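Local coordinates for protein nucleocapsid (Crimean-congo hemorrhagic fever virus, PDB 4AKL) that binds single- and double-stranded RNA, probably packages the viral genome, and displays sequence-nonspecific DNA endonuclease activity, at residues 3-8 with 14-19; 22-27 with 399-404; 80-85 with 139-144. All coordinates share one frame; numbering follows the deposited sequence.

Starting from the N terminus, contact 1 closes first: the loop 3-8 packs against 14-19 on helix 10-24, the helix that follows it directly. That same helix ends in contact 2, where 22-27 meets the loop 399-404 from far along the chain, so a very long loop is shut there. Contact 3, between the end of helix 77-83 and the loop 139-144, falls within that span and shuts a smaller loop inside it. Contact 1 touches both of the others, through K4 and W16 on P400 and through N3 and W16 on the 80-85 segment. Contacts 2 and 3 stay apart, with nearest atoms about 7 Å from each other.

Contact 1: residues 3-8 with 14-19; sequences NKIEVN and NKWFEE
I5 lays its CG2 methyl over one face of the W16 indole, 4.0 Å from the centroid of the five-membered ring and 18° off its normal, a CH-pi contact. I5 CG2 is 3.8 Å from W16 CE2, while I5 CG1 reaches on to CZ2. The V7 side chain lies roughly perpendicular to that of W16 and sets its CG2 3.7 Å from W16 CB, at the root of the indole. W16 has its CG anti to the backbone N (chi1 -175°), which carries the ring off the helix and over to the loop. The loop itself is shaped by short-range bonds: N3 OD1 accepts from I5 N at 3.0 Å in an Asx turn, and inverse gamma turns centred on I5 and E6 follow. Further out, I5 pairs through its backbone with T86 and V7 with G87, which fastens the loop to the start of helix 86-98. K4 NZ is hydrogen-bonded to the carbonyl of A398. A81 of helix 77-83 touches both I5 and W16, and the ring of F20 meets W16 one turn on along helix 10-24. Across the two segments the attraction is apolar: methyl groups on an indole hold the N-terminal loop to the helix after it, while the amide of N3 is spent on the Asx turn and, through ND2, on the carbonyl of S84.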
ATOM      1  N   ASN A   3      -3.792  13.806 -24.375  1.00 55.95           N
ATOM      2  CA  ASN A   3      -4.400  13.937 -23.067  1.00 52.98           C
ATOM      3  C   ASN A   3      -5.195  15.247 -22.973  1.00 53.71           C
ATOM      4  O   ASN A   3      -4.599  16.321 -22.954  1.00 54.61           O
ATOM      5  CB  ASN A   3      -3.292  13.896 -22.014  1.00 51.23           C
ATOM      6  CG  ASN A   3      -3.815  13.816 -20.594  1.00 48.32           C
ATOM      7  OD1 ASN A   3      -4.966  14.146 -20.326  1.00 43.99           O
ATOM      8  ND2 ASN A   3      -2.932  13.387 -19.651  1.00 42.89           N
ATOM      9  N   LYS A   4      -6.530  15.146 -22.904  1.00 52.60           N
ATOM     10  CA  LYS A   4      -7.406  16.329 -22.873  1.00 53.71           C
ATOM     11  C   LYS A   4      -7.512  16.982 -21.481  1.00 53.08           C
ATOM     12  O   LYS A   4      -8.024  18.065 -21.379  1.00 54.35           O
ATOM     13  CB  LYS A   4      -8.823  15.998 -23.372  1.00 54.10           C
ATOM     14  CG  LYS A   4      -8.925  15.354 -24.750  1.00 54.84           C
ATOM     15  CD  LYS A   4      -8.395  16.206 -25.859  1.00 57.36           C
ATOM     16  CE  LYS A   4      -8.542  15.496 -27.213  1.00 59.32           C
ATOM     17  NZ  LYS A   4      -9.989  15.135 -27.613  1.00 60.43           N
ATOM     18  N   ILE A   5      -7.013  16.326 -20.426  1.00 50.94           N
ATOM     19  CA  ILE A   5      -7.077  16.867 -19.072  1.00 50.62           C
ATOM     20  C   ILE A   5      -5.843  17.760 -18.852  1.00 51.43           C
ATOM     21  O   ILE A   5      -4.921  17.398 -18.119  1.00 49.81           O
ATOM     22  CB  ILE A   5      -7.174  15.758 -17.974  1.00 48.88           C
ATOM     23  CG1 ILE A   5      -8.146  14.637 -18.391  1.00 47.46           C
ATOM     24  CG2 ILE A   5      -7.553  16.410 -16.607  1.00 49.07           C
ATOM     25  CD1 ILE A   5      -8.483  13.605 -17.291  1.00 42.11           C
ATOM     26  N   GLU A   6      -5.866  18.934 -19.510  1.00 53.73           N
ATOM     27  CA  GLU A   6      -4.788  19.917 -19.489  1.00 55.28           C
ATOM     28  C   GLU A   6      -4.901  20.730 -18.221  1.00 55.81           C
ATOM     29  O   GLU A   6      -5.562  21.781 -18.189  1.00 57.31           O
ATOM     30  CB  GLU A   6      -4.845  20.850 -20.707  1.00 57.74           C
ATOM     31  CG  GLU A   6      -4.690  20.157 -22.054  1.00 58.77           C
ATOM     32  CD  GLU A   6      -4.615  21.157 -23.219  1.00 63.42           C
ATOM     33  OE1 GLU A   6      -4.958  22.362 -23.012  1.00 67.85           O
ATOM     34  OE2 GLU A   6      -4.209  20.740 -24.339  1.00 64.40           O
ATOM     35  N   VAL A   7      -4.237  20.224 -17.198  1.00 54.14           N
ATOM     36  CA  VAL A   7      -4.314  20.716 -15.866  1.00 54.92           C
ATOM     37  C   VAL A   7      -2.923  20.621 -15.336  1.00 54.85           C
ATOM     38  O   VAL A   7      -2.347  19.524 -15.306  1.00 53.22           O
ATOM     39  CB  VAL A   7      -5.287  19.825 -15.015  1.00 53.51           C
ATOM     40  CG1 VAL A   7      -5.163  20.114 -13.551  1.00 53.73           C
ATOM     41  CG2 VAL A   7      -6.737  20.029 -15.465  1.00 54.63           C
ATOM     42  N   ASN A   8      -2.361  21.750 -14.926  1.00 56.94           N
ATOM     43  CA  ASN A   8      -0.985  21.801 -14.404  1.00 57.25           C
ATOM     44  C   ASN A   8      -0.928  22.342 -12.963  1.00 58.01           C
ATOM     45  O   ASN A   8       0.155  22.717 -12.471  1.00 58.74           O
ATOM     46  CB  ASN A   8      -0.112  22.673 -15.346  1.00 59.31           C
ATOM     47  CG  ASN A   8      -0.173  22.213 -16.823  1.00 59.95           C
ATOM     48  OD1 ASN A   8       0.436  21.179 -17.235  1.00 59.83           O
ATOM     49  ND2 ASN A   8      -0.902  22.971 -17.619  1.00 62.97           N
ATOM     50  N   ASN A  14      -9.376  22.666 -10.545  1.00 56.84           N
ATOM     51  CA  ASN A  14     -10.785  22.976 -10.077  1.00 58.19           C
ATOM     52  C   ASN A  14     -11.699  23.430 -11.176  1.00 59.27           C
ATOM     53  O   ASN A  14     -12.853  23.043 -11.216  1.00 59.25           O
ATOM     54  CB  ASN A  14     -10.813  23.982  -8.950  1.00 59.97           C
ATOM     55  CG  ASN A  14     -10.359  23.401  -7.620  1.00 59.01           C
ATOM     56  OD1 ASN A  14     -10.379  22.208  -7.398  1.00 57.15           O
ATOM     57  ND2 ASN A  14      -9.956  24.269  -6.729  1.00 62.48           N
ATOM     58  N   LYS A  15     -11.168  24.225 -12.078  1.00 60.84           N
ATOM     59  CA  LYS A  15     -11.971  24.761 -13.187  1.00 63.01           C
ATOM     60  C   LYS A  15     -12.314  23.671 -14.191  1.00 61.13           C
ATOM     61  O   LYS A  15     -13.456  23.605 -14.664  1.00 61.75           O
ATOM     62  CB  LYS A  15     -11.262  25.931 -13.869  1.00 65.16           C
ATOM     63  CG  LYS A  15     -11.304  27.200 -13.055  1.00 68.70           C
ATOM     64  CD  LYS A  15     -10.915  28.403 -13.919  1.00 72.56           C
ATOM     65  CE  LYS A  15     -11.153  29.714 -13.203  1.00 75.55           C
ATOM     66  NZ  LYS A  15     -11.157  30.860 -14.137  1.00 79.36           N
ATOM     67  N   TRP A  16     -11.334  22.804 -14.500  1.00 58.95           N
ATOM     68  CA  TRP A  16     -11.585  21.703 -15.392  1.00 57.15           C
ATOM     69  C   TRP A  16     -12.735  20.860 -14.815  1.00 56.19           C
ATOM     70  O   TRP A  16     -13.645  20.461 -15.532  1.00 56.08           O
ATOM     71  CB  TRP A  16     -10.310  20.864 -15.578  1.00 55.35           C
ATOM     72  CG  TRP A  16     -10.451  19.797 -16.549  1.00 53.02           C
ATOM     73  CD1 TRP A  16     -10.062  19.827 -17.840  1.00 52.99           C
ATOM     74  CD2 TRP A  16     -11.016  18.501 -16.318  1.00 51.78           C
ATOM     75  NE1 TRP A  16     -10.354  18.620 -18.450  1.00 52.22           N
ATOM     76  CE2 TRP A  16     -10.951  17.796 -17.533  1.00 50.80           C
ATOM     77  CE3 TRP A  16     -11.584  17.869 -15.196  1.00 50.44           C
ATOM     78  CZ2 TRP A  16     -11.421  16.500 -17.661  1.00 49.33           C
ATOM     79  CZ3 TRP A  16     -12.057  16.606 -15.325  1.00 48.74           C
ATOM     80  CH2 TRP A  16     -11.973  15.918 -16.549  1.00 48.17           C
ATOM     81  N   PHE A  17     -12.680  20.606 -13.516  1.00 55.36           N
ATOM     82  CA  PHE A  17     -13.701  19.803 -12.854  1.00 54.85           C
ATOM     83  C   PHE A  17     -15.112  20.449 -12.804  1.00 57.53           C
ATOM     84  O   PHE A  17     -16.105  19.731 -12.935  1.00 56.82           O
ATOM     85  CB  PHE A  17     -13.270  19.479 -11.434  1.00 53.56           C
ATOM     86  CG  PHE A  17     -14.283  18.709 -10.663  1.00 52.66           C
ATOM     87  CD1 PHE A  17     -14.533  17.401 -10.972  1.00 50.79           C
ATOM     88  CD2 PHE A  17     -14.998  19.304  -9.613  1.00 55.10           C
ATOM     89  CE1 PHE A  17     -15.472  16.673 -10.258  1.00 51.17           C
ATOM     90  CE2 PHE A  17     -15.938  18.598  -8.894  1.00 54.19           C
ATOM     91  CZ  PHE A  17     -16.171  17.266  -9.219  1.00 53.27           C
ATOM     92  N   GLU A  18     -15.201  21.766 -12.602  1.00 60.70           N
ATOM     93  CA  GLU A  18     -16.537  22.399 -12.456  1.00 63.79           C
ATOM     94  C   GLU A  18     -17.332  22.252 -13.739  1.00 64.76           C
ATOM     95  O   GLU A  18     -18.511  21.856 -13.702  1.00 65.52           O
ATOM     96  CB  GLU A  18     -16.448  23.867 -12.036  1.00 66.65           C
ATOM     97  CG  GLU A  18     -16.177  24.075 -10.560  1.00 68.07           C
ATOM     98  CD  GLU A  18     -17.284  23.514  -9.650  1.00 69.51           C
ATOM     99  OE1 GLU A  18     -18.475  23.917  -9.787  1.00 73.07           O
ATOM    100  OE2 GLU A  18     -16.961  22.674  -8.791  1.00 69.07           O
ATOM    101  N   GLU A  19     -16.680  22.589 -14.854  1.00 65.43           N
ATOM    102  CA  GLU A  19     -17.172  22.338 -16.213  1.00 66.13           C
ATOM    103  C   GLU A  19     -17.720  20.919 -16.331  1.00 63.86           C
ATOM    104  O   GLU A  19     -18.883  20.693 -16.663  1.00 64.54           O
ATOM    105  CB  GLU A  19     -15.994  22.485 -17.218  1.00 66.19           C
ATOM    106  CG  GLU A  19     -16.300  22.047 -18.672  1.00 67.30           C
ATOM    107  CD  GLU A  19     -15.359  20.938 -19.245  1.00 66.61           C
ATOM    108  OE1 GLU A  19     -14.693  20.137 -18.463  1.00 64.62           O
ATOM    109  OE2 GLU A  19     -15.307  20.872 -20.518  1.00 68.36           O
TER

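Contact 2: residues 22-27 with 399-404; sequences KGNGLV and NPDDAA
The amide of N24 and the carboxylate of D401 meet with their planes 47° apart, and D401 OD1 lies nearly in the plane of the amide. N24 ND2 donates to D401 OD1 at 2.7 Å, with a nearly straight N-H...O angle of 169°, and reaches the oxygen almost along its C-O bond. On the same amide, N24 OD1 lies 4.0 Å from the CB methyl of A404, a looser touch that brings the next turn of the 3-10 segment 400-404 into the contact. N24 ND2 also donates to the carbonyl of F20, a turn earlier on helix 10-24. Two acceptors therefore fix the rotation of the amide, and the nearby carboxylate would probably strengthen its polarity. Nearby, F20 is touched by P400, D401 and L26, while F36 is touched by N24, L26 and A404. G25, with positive phi, takes the chain out of the helix. What results is a surface tether between the C-terminal end of a helix and a distant 3-10 turn, joining the N-terminal region to the loop between helices 385-392 and 425-440.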
ATOM      1  N   LYS A  22     -20.760  19.908 -14.115  1.00 66.53           N
ATOM      2  CA  LYS A  22     -21.945  20.510 -14.679  1.00 69.51           C
ATOM      3  C   LYS A  22     -22.327  19.754 -15.943  1.00 69.07           C
ATOM      4  O   LYS A  22     -23.482  19.395 -16.124  1.00 69.81           O
ATOM      5  CB  LYS A  22     -21.726  22.031 -14.974  1.00 72.28           C
ATOM      6  CG  LYS A  22     -21.517  22.426 -16.474  1.00 73.80           C
ATOM      7  CD  LYS A  22     -21.280  23.916 -16.661  1.00 76.65           C
ATOM      8  CE  LYS A  22     -22.056  24.389 -17.864  1.00 79.38           C
ATOM      9  NZ  LYS A  22     -23.516  24.527 -17.510  1.00 81.39           N
ATOM     10  N   GLY A  23     -21.332  19.513 -16.803  1.00 67.96           N
ATOM     11  CA  GLY A  23     -21.557  18.899 -18.093  1.00 67.56           C
ATOM     12  C   GLY A  23     -22.171  17.523 -17.963  1.00 65.80           C
ATOM     13  O   GLY A  23     -23.126  17.210 -18.685  1.00 66.63           O
ATOM     14  N   ASN A  24     -21.647  16.724 -17.022  1.00 63.02           N
ATOM     15  CA  ASN A  24     -22.026  15.332 -16.918  1.00 61.21           C
ATOM     16  C   ASN A  24     -23.022  14.960 -15.798  1.00 61.03           C
ATOM     17  O   ASN A  24     -23.424  13.791 -15.679  1.00 59.82           O
ATOM     18  CB  ASN A  24     -20.742  14.498 -16.870  1.00 58.87           C
ATOM     19  CG  ASN A  24     -20.025  14.476 -18.231  1.00 58.73           C
ATOM     20  OD1 ASN A  24     -20.411  13.724 -19.122  1.00 59.22           O
ATOM     21  ND2 ASN A  24     -19.001  15.301 -18.385  1.00 58.11           N
ATOM     22  N   GLY A  25     -23.437  15.939 -15.004  1.00 62.14           N
ATOM     23  CA  GLY A  25     -24.443  15.712 -13.951  1.00 62.41           C
ATOM     24  C   GLY A  25     -23.967  14.760 -12.859  1.00 59.79           C
ATOM     25  O   GLY A  25     -24.686  13.865 -12.447  1.00 59.48           O
ATOM     26  N   LEU A  26     -22.743  14.966 -12.402  1.00 57.81           N
ATOM     27  CA  LEU A  26     -22.172  14.164 -11.351  1.00 55.23           C
ATOM     28  C   LEU A  26     -22.888  14.435 -10.014  1.00 56.12           C
ATOM     29  O   LEU A  26     -23.290  15.601  -9.714  1.00 57.32           O
ATOM     30  CB  LEU A  26     -20.696  14.467 -11.198  1.00 53.71           C
ATOM     31  CG  LEU A  26     -19.803  14.219 -12.402  1.00 53.20           C
ATOM     32  CD1 LEU A  26     -18.375  14.485 -12.020  1.00 51.29           C
ATOM     33  CD2 LEU A  26     -19.933  12.760 -12.921  1.00 51.32           C
ATOM     34  N   VAL A  27     -23.038  13.356  -9.230  1.00 54.39           N
ATOM     35  CA  VAL A  27     -23.656  13.403  -7.908  1.00 55.00           C
ATOM     36  C   VAL A  27     -22.768  12.742  -6.862  1.00 53.27           C
ATOM     37  O   VAL A  27     -21.851  11.972  -7.192  1.00 50.66           O
ATOM     38  CB  VAL A  27     -25.027  12.700  -7.876  1.00 56.13           C
ATOM     39  CG1 VAL A  27     -26.114  13.553  -8.621  1.00 57.62           C
ATOM     40  CG2 VAL A  27     -24.917  11.273  -8.405  1.00 53.56           C
ATOM     41  N   ASN A 399     -10.662  11.243 -24.620  1.00 45.68           N
ATOM     42  CA  ASN A 399     -12.075  11.706 -24.737  1.00 47.58           C
ATOM     43  C   ASN A 399     -12.773  11.559 -23.373  1.00 46.40           C
ATOM     44  O   ASN A 399     -13.547  10.638 -23.189  1.00 45.83           O
ATOM     45  CB  ASN A 399     -12.825  10.900 -25.814  1.00 48.44           C
ATOM     46  CG  ASN A 399     -12.358  11.219 -27.243  1.00 51.57           C
ATOM     47  OD1 ASN A 399     -12.598  12.316 -27.751  1.00 56.42           O
ATOM     48  ND2 ASN A 399     -11.699  10.245 -27.905  1.00 53.72           N
ATOM     49  N   PRO A 400     -12.479  12.448 -22.407  1.00 46.27           N
ATOM     50  CA  PRO A 400     -12.943  12.307 -21.016  1.00 45.58           C
ATOM     51  C   PRO A 400     -14.424  12.089 -20.776  1.00 45.78           C
ATOM     52  O   PRO A 400     -14.776  11.429 -19.798  1.00 44.64           O
ATOM     53  CB  PRO A 400     -12.524  13.656 -20.375  1.00 46.70           C
ATOM     54  CG  PRO A 400     -11.362  14.025 -21.096  1.00 47.13           C
ATOM     55  CD  PRO A 400     -11.604  13.621 -22.533  1.00 47.44           C
ATOM     56  N   ASP A 401     -15.281  12.617 -21.653  1.00 47.09           N
ATOM     57  CA  ASP A 401     -16.747  12.484 -21.480  1.00 47.82           C
ATOM     58  C   ASP A 401     -17.240  11.051 -21.611  1.00 46.44           C
ATOM     59  O   ASP A 401     -18.300  10.710 -21.071  1.00 46.14           O
ATOM     60  CB  ASP A 401     -17.505  13.444 -22.405  1.00 50.48           C
ATOM     61  CG  ASP A 401     -17.491  14.880 -21.880  1.00 52.12           C
ATOM     62  OD1 ASP A 401     -17.623  15.061 -20.648  1.00 51.89           O
ATOM     63  OD2 ASP A 401     -17.368  15.812 -22.684  1.00 52.94           O
ATOM     64  N   ASP A 402     -16.449  10.199 -22.284  1.00 45.07           N
ATOM     65  CA  ASP A 402     -16.714   8.776 -22.271  1.00 43.92           C
ATOM     66  C   ASP A 402     -16.655   8.158 -20.871  1.00 42.06           C
ATOM     67  O   ASP A 402     -17.143   7.031 -20.702  1.00 41.12           O
ATOM     68  CB  ASP A 402     -15.763   8.009 -23.226  1.00 43.55           C
ATOM     69  CG  ASP A 402     -16.108   8.220 -24.688  1.00 45.25           C
ATOM     70  OD1 ASP A 402     -17.169   8.816 -24.961  1.00 46.38           O
ATOM     71  OD2 ASP A 402     -15.310   7.784 -25.555  1.00 45.43           O
ATOM     72  N   ALA A 403     -16.076   8.850 -19.865  1.00 41.17           N
ATOM     73  CA  ALA A 403     -16.178   8.349 -18.458  1.00 40.10           C
ATOM     74  C   ALA A 403     -17.639   8.059 -18.079  1.00 40.89           C
ATOM     75  O   ALA A 403     -17.904   7.136 -17.316  1.00 39.73           O
ATOM     76  CB  ALA A 403     -15.556   9.316 -17.465  1.00 39.90           C
ATOM     77  N   ALA A 404     -18.580   8.837 -18.630  1.00 42.75           N
ATOM     78  CA  ALA A 404     -20.001   8.627 -18.358  1.00 44.04           C
ATOM     79  C   ALA A 404     -20.492   7.229 -18.768  1.00 43.94           C
ATOM     80  O   ALA A 404     -21.429   6.714 -18.167  1.00 44.84           O
ATOM     81  CB  ALA A 404     -20.912   9.797 -19.026  1.00 46.41           C
TER

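Contact 3: residues 80-85 with 139-144; sequences CAWASS and FRVNAN
W82 and F139 both hold CG anti to their backbone N (chi1 173° and -173°), and the two side chains run antiparallel alongside each other. The indole of W82 thereby extends from the helix to the backbone of F139, while F139 starts away from the helix but its ring ends up close to A83 and W82. W82 NE1 donates to F139 O at 2.8 Å, a bent bond of 140° that meets a lone pair in the carbonyl plane, although the oxygen sits somewhat out of the indole plane. The phenyl ring lies obliquely to the five-membered ring of W82, with centroids 5.2 Å apart, and F139 CE1 is 4.4 Å from A83 CB. V141 comes over one face of the indole, its CG1 3.7 Å from the centroid of the six-membered ring and displaced toward the rim. Packing is tight here: V141 CG1 is 3.2 Å from W82 CZ2. W82 O accepts from S85 N and, at 2.7 Å, from S85 OG, both on the same face; S85 is also the N-cap of helix 86-98. M13 of helix 10-24 touches W82, and K10 donates to V141 O. E79 of helix 77-83 accepts from the side-chain amides of N142 and N144. The contact thus joins the end of helix 77-83 to the loop running from helix 120-136 toward strand 155-156, with helix 10-24 alongside.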
ATOM      1  N   CYS A  80      -9.312  10.971  -9.897  1.00 34.61           N
ATOM      2  CA  CYS A  80      -8.880  10.191 -11.068  1.00 34.06           C
ATOM      3  C   CYS A  80      -8.407  11.149 -12.161  1.00 34.70           C
ATOM      4  O   CYS A  80      -7.361  10.925 -12.785  1.00 34.08           O
ATOM      5  CB  CYS A  80     -10.024   9.301 -11.591  1.00 33.48           C
ATOM      6  SG  CYS A  80     -10.497   7.970 -10.474  1.00 33.40           S
ATOM      7  N   ALA A  81      -9.156  12.226 -12.391  1.00 35.94           N
ATOM      8  CA  ALA A  81      -8.726  13.212 -13.397  1.00 36.79           C
ATOM      9  C   ALA A  81      -7.396  13.845 -12.975  1.00 37.39           C
ATOM     10  O   ALA A  81      -6.497  14.033 -13.802  1.00 37.90           O
ATOM     11  CB  ALA A  81      -9.755  14.241 -13.620  1.00 38.55           C
ATOM     12  N   TRP A  82      -7.259  14.187 -11.699  1.00 37.58           N
ATOM     13  CA  TRP A  82      -5.996  14.746 -11.216  1.00 37.73           C
ATOM     14  C   TRP A  82      -4.808  13.763 -11.421  1.00 35.98           C
ATOM     15  O   TRP A  82      -3.724  14.167 -11.868  1.00 36.14           O
ATOM     16  CB  TRP A  82      -6.138  15.126  -9.741  1.00 38.27           C
ATOM     17  CG  TRP A  82      -4.865  15.584  -9.034  1.00 38.36           C
ATOM     18  CD1 TRP A  82      -4.178  14.889  -8.085  1.00 36.82           C
ATOM     19  CD2 TRP A  82      -4.163  16.831  -9.199  1.00 40.96           C
ATOM     20  NE1 TRP A  82      -3.105  15.601  -7.645  1.00 38.17           N
ATOM     21  CE2 TRP A  82      -3.058  16.804  -8.304  1.00 40.55           C
ATOM     22  CE3 TRP A  82      -4.358  17.971 -10.009  1.00 43.39           C
ATOM     23  CZ2 TRP A  82      -2.131  17.862  -8.213  1.00 41.49           C
ATOM     24  CZ3 TRP A  82      -3.454  19.020  -9.913  1.00 43.91           C
ATOM     25  CH2 TRP A  82      -2.354  18.962  -9.020  1.00 43.97           C
ATOM     26  N   ALA A  83      -5.036  12.501 -11.102  1.00 34.42           N
ATOM     27  CA  ALA A  83      -4.021  11.445 -11.223  1.00 33.12           C
ATOM     28  C   ALA A  83      -3.612  11.173 -12.693  1.00 33.00           C
ATOM     29  O   ALA A  83      -2.580  10.622 -12.928  1.00 33.12           O
ATOM     30  CB  ALA A  83      -4.522  10.136 -10.526  1.00 31.02           C
ATOM     31  N   SER A  84      -4.447  11.569 -13.646  1.00 33.54           N
ATOM     32  CA  SER A  84      -4.235  11.353 -15.053  1.00 33.62           C
ATOM     33  C   SER A  84      -3.998  12.663 -15.810  1.00 35.06           C
ATOM     34  O   SER A  84      -3.964  12.644 -17.047  1.00 35.74           O
ATOM     35  CB  SER A  84      -5.476  10.702 -15.622  1.00 33.46           C
ATOM     36  OG  SER A  84      -5.609   9.350 -15.209  1.00 32.96           O
ATOM     37  N   SER A  85      -3.887  13.787 -15.083  1.00 35.43           N
ATOM     38  CA  SER A  85      -3.719  15.120 -15.684  1.00 37.53           C
ATOM     39  C   SER A  85      -2.385  15.284 -16.361  1.00 37.38           C
ATOM     40  O   SER A  85      -1.402  14.631 -15.977  1.00 35.76           O
ATOM     41  CB  SER A  85      -3.890  16.222 -14.632  1.00 38.75           C
ATOM     42  OG  SER A  85      -2.945  16.110 -13.599  1.00 39.83           O
ATOM     43  N   PHE A 139       1.506  15.944  -5.179  1.00 41.25           N
ATOM     44  CA  PHE A 139       0.315  15.091  -5.445  1.00 39.90           C
ATOM     45  C   PHE A 139      -0.897  15.504  -4.594  1.00 41.18           C
ATOM     46  O   PHE A 139      -2.026  15.569  -5.105  1.00 40.44           O
ATOM     47  CB  PHE A 139       0.584  13.579  -5.237  1.00 38.22           C
ATOM     48  CG  PHE A 139      -0.595  12.691  -5.675  1.00 36.30           C
ATOM     49  CD1 PHE A 139      -0.948  12.595  -7.015  1.00 35.23           C
ATOM     50  CD2 PHE A 139      -1.350  11.996  -4.750  1.00 34.75           C
ATOM     51  CE1 PHE A 139      -2.010  11.838  -7.409  1.00 33.07           C
ATOM     52  CE2 PHE A 139      -2.431  11.203  -5.131  1.00 32.19           C
ATOM     53  CZ  PHE A 139      -2.777  11.131  -6.447  1.00 32.54           C
ATOM     54  N   ARG A 140      -0.654  15.796  -3.309  1.00 42.34           N
ATOM     55  CA  ARG A 140      -1.716  16.175  -2.386  0.50 43.69           C
ATOM     56  C   ARG A 140      -2.397  17.475  -2.806  1.00 45.30           C
ATOM     57  O   ARG A 140      -1.765  18.484  -2.808  1.00 46.77           O
ATOM     58  CB  ARG A 140      -1.159  16.347  -0.948  0.50 44.69           C
ATOM     59  CG  ARG A 140      -2.250  16.471   0.124  0.50 46.38           C
ATOM     60  CD  ARG A 140      -1.785  17.174   1.376  0.50 48.92           C
ATOM     61  NE  ARG A 140      -2.919  17.497   2.230  0.50 51.65           N
ATOM     62  CZ  ARG A 140      -3.152  16.998   3.443  0.50 52.44           C
ATOM     63  NH1 ARG A 140      -2.323  16.132   4.009  0.50 51.76           N
ATOM     64  NH2 ARG A 140      -4.234  17.383   4.092  0.50 53.85           N
ATOM     65  N   VAL A 141      -3.681  17.415  -3.151  1.00 45.22           N
ATOM     66  CA  VAL A 141      -4.477  18.623  -3.379  1.00 47.48           C
ATOM     67  C   VAL A 141      -5.715  18.652  -2.496  1.00 48.46           C
ATOM     68  O   VAL A 141      -6.449  19.594  -2.543  1.00 50.31           O
ATOM     69  CB  VAL A 141      -4.921  18.772  -4.839  1.00 47.36           C
ATOM     70  CG1 VAL A 141      -3.720  19.146  -5.696  1.00 47.79           C
ATOM     71  CG2 VAL A 141      -5.602  17.510  -5.326  1.00 44.61           C
ATOM     72  N   ASN A 142      -5.945  17.606  -1.706  1.00 47.65           N
ATOM     73  CA  ASN A 142      -7.111  17.499  -0.803  1.00 48.32           C
ATOM     74  C   ASN A 142      -6.909  16.269   0.083  1.00 46.93           C
ATOM     75  O   ASN A 142      -5.910  15.541  -0.079  1.00 45.23           O
ATOM     76  CB  ASN A 142      -8.481  17.460  -1.550  1.00 47.80           C
ATOM     77  CG  ASN A 142      -8.637  16.262  -2.553  1.00 46.23           C
ATOM     78  OD1 ASN A 142      -7.920  15.207  -2.511  1.00 42.02           O
ATOM     79  ND2 ASN A 142      -9.612  16.427  -3.459  1.00 44.43           N
ATOM     80  N   ALA A 143      -7.838  16.031   1.009  1.00 47.54           N
ATOM     81  CA  ALA A 143      -7.733  14.890   1.931  1.00 46.77           C
ATOM     82  C   ALA A 143      -7.773  13.558   1.187  1.00 44.47           C
ATOM     83  O   ALA A 143      -7.141  12.615   1.604  1.00 43.76           O
ATOM     84  CB  ALA A 143      -8.832  14.934   2.987  1.00 48.18           C
ATOM     85  N   ASN A 144      -8.514  13.489   0.080  1.00 43.66           N
ATOM     86  CA  ASN A 144      -8.592  12.248  -0.745  1.00 41.39           C
ATOM     87  C   ASN A 144      -7.256  11.884  -1.375  1.00 39.71           C
ATOM     88  O   ASN A 144      -7.070  10.761  -1.748  1.00 38.81           O
ATOM     89  CB  ASN A 144      -9.653  12.392  -1.856  1.00 40.88           C
ATOM     90  CG  ASN A 144     -11.108  12.434  -1.315  1.00 43.12           C
ATOM     91  OD1 ASN A 144     -11.416  11.956  -0.182  1.00 42.46           O
ATOM     92  ND2 ASN A 144     -12.027  12.985  -2.152  1.00 43.15           N
TER